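Local coordinates for protein glycosyltransferase (duf1792) (Streptococcus sanguinis, PDB 5V4A) that is a glycosyltransferase that binds UDP in its GT-D-fold domain, probably uses a nucleotide-sugar donor, and probably belongs to an accessory system exporting a serine-rich repeat cell wall protein, at residues N91-P94 and K99-N102. Residues are numbered along the deposited sequence; the frame is centred on the assembly and turned at random.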
loop_
_atom_site.group_PDB
_atom_site.type_symbol
_atom_site.label_atom_id
_atom_site.label_comp_id
_atom_site.label_asym_id
_atom_site.label_seq_id
_atom_site.Cartn_x
_atom_site.Cartn_y
_atom_site.Cartn_z
ATOM N N ASN A 91 10.222 -30.060 -9.955
ATOM C CA ASN A 91 11.358 -29.687 -10.792
ATOM C C ASN A 91 12.449 -28.976 -10.003
ATOM O O ASN A 91 13.585 -29.461 -9.958
ATOM C CB ASN A 91 10.866 -28.834 -11.971
ATOM C CG ASN A 91 11.900 -28.693 -13.065
ATOM O OD1 ASN A 91 12.942 -29.351 -13.043
ATOM N ND2 ASN A 91 11.597 -27.857 -14.058
ATOM N N HIS A 92 12.147 -27.845 -9.373
ATOM C CA HIS A 92 13.211 -27.051 -8.767
ATOM C C HIS A 92 13.704 -27.662 -7.460
ATOM O O HIS A 92 14.893 -27.963 -7.311
ATOM C CB HIS A 92 12.731 -25.622 -8.533
ATOM C CG HIS A 92 13.837 -24.669 -8.209
ATOM N ND1 HIS A 92 14.769 -24.270 -9.142
ATOM C CD2 HIS A 92 14.168 -24.047 -7.055
ATOM C CE1 HIS A 92 15.621 -23.435 -8.577
ATOM N NE2 HIS A 92 15.278 -23.283 -7.311
ATOM N N LEU A 93 12.805 -27.841 -6.503
ATOM C CA LEU A 93 13.168 -28.296 -5.165
ATOM C C LEU A 93 13.698 -29.727 -5.163
ATOM O O LEU A 93 14.575 -30.042 -4.349
ATOM C CB LEU A 93 11.980 -28.140 -4.213
ATOM C CG LEU A 93 11.658 -26.675 -3.893
ATOM C CD1 LEU A 93 10.374 -26.572 -3.099
ATOM C CD2 LEU A 93 12.806 -26.019 -3.129
ATOM N N PRO A 94 13.173 -30.642 -5.990
ATOM C CA PRO A 94 13.865 -31.932 -6.142
ATOM C C PRO A 94 15.352 -31.801 -6.458
ATOM O O PRO A 94 16.164 -32.518 -5.864
ATOM C CB PRO A 94 13.086 -32.598 -7.279
ATOM C CG PRO A 94 11.688 -32.087 -7.086
ATOM C CD PRO A 94 11.824 -30.677 -6.593
ATOM N N LYS A 99 20.819 -27.772 -1.738
ATOM C CA LYS A 99 21.680 -26.610 -1.936
ATOM C C LYS A 99 21.134 -25.400 -1.186
ATOM O O LYS A 99 21.893 -24.666 -0.537
ATOM C CB LYS A 99 21.818 -26.291 -3.426
ATOM C CG LYS A 99 22.793 -27.206 -4.173
ATOM C CD LYS A 99 23.298 -26.580 -5.465
ATOM C CE LYS A 99 24.103 -27.600 -6.257
ATOM N NZ LYS A 99 25.329 -27.972 -5.495
ATOM N N TYR A 100 19.818 -25.186 -1.249
ATOM C CA TYR A 100 19.212 -24.100 -0.481
ATOM C C TYR A 100 19.523 -24.240 1.004
ATOM O O TYR A 100 19.954 -23.280 1.650
ATOM C CB TYR A 100 17.701 -24.060 -0.705
ATOM C CG TYR A 100 17.279 -23.422 -2.009
ATOM C CD1 TYR A 100 17.411 -22.057 -2.205
ATOM C CD2 TYR A 100 16.726 -24.182 -3.033
ATOM C CE1 TYR A 100 17.013 -21.462 -3.388
ATOM C CE2 TYR A 100 16.327 -23.599 -4.228
ATOM C CZ TYR A 100 16.474 -22.240 -4.401
ATOM O OH TYR A 100 16.080 -21.643 -5.580
ATOM N N LYS A 101 19.310 -25.435 1.563
ATOM C CA LYS A 101 19.591 -25.642 2.982
ATOM C C LYS A 101 21.076 -25.481 3.301
ATOM O O LYS A 101 21.429 -25.059 4.408
ATOM C CB LYS A 101 19.083 -27.017 3.424
ATOM C CG LYS A 101 17.584 -27.176 3.263
ATOM C CD LYS A 101 17.074 -28.530 3.721
ATOM C CE LYS A 101 17.908 -29.673 3.172
ATOM N NZ LYS A 101 17.351 -31.024 3.520
ATOM N N ASN A 102 21.957 -25.778 2.343
ATOM C CA ASN A 102 23.389 -25.649 2.597
ATOM C C ASN A 102 23.856 -24.199 2.522
ATOM O O ASN A 102 24.684 -23.771 3.334
ATOM C CB ASN A 102 24.176 -26.521 1.625
ATOM C CG ASN A 102 24.579 -27.844 2.237
ATOM O OD1 ASN A 102 25.516 -27.912 3.032
ATOM N ND2 ASN A 102 23.865 -28.905 1.876
#
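Both 91-94 and 99-102 belong to helix 82-103, which bends at Pro94, whose ring nitrogen has no hydrogen to give to the turn before it, and their closest CA atoms, those of Leu93 and Tyr100, are 8.7 Å apart. Side chains alone bridge that gap, chiefly His92 and Tyr100. His92 NE2 and Tyr100 OH form a short hydrogen bond of 2.5 Å, close to straight at 164°, in which either may be the donor. The hydroxyl lies at the edge of the imidazole, near its plane, and NE2 lies likewise near the plane of the phenol. The rings therefore meet rim to rim, with centroids 5.4 Å apart and planes inclined at 56°. Tyr100 CG stands anti to its carbonyl carbon (chi1 -79°), and the phenol reaches back along the helix toward His92.

This helix is the crossover of a beta-alpha-beta unit in the GT-D glycosyltransferase domain, linking parallel strands 66-70 and 110-111. The Tyr100 side chain is about 11 Å from bound UDP, so it does not touch the nucleotide. Beside the polar pair, Leu93 CD2 approaches Tyr100 CD2 obliquely at 4.3 Å, adding an apolar touch. Trp88 and Phe96 meet His92 edge-to-face, as Phe74 does Tyr100. Met33, from helix 30-36, touches both His92 and Tyr100.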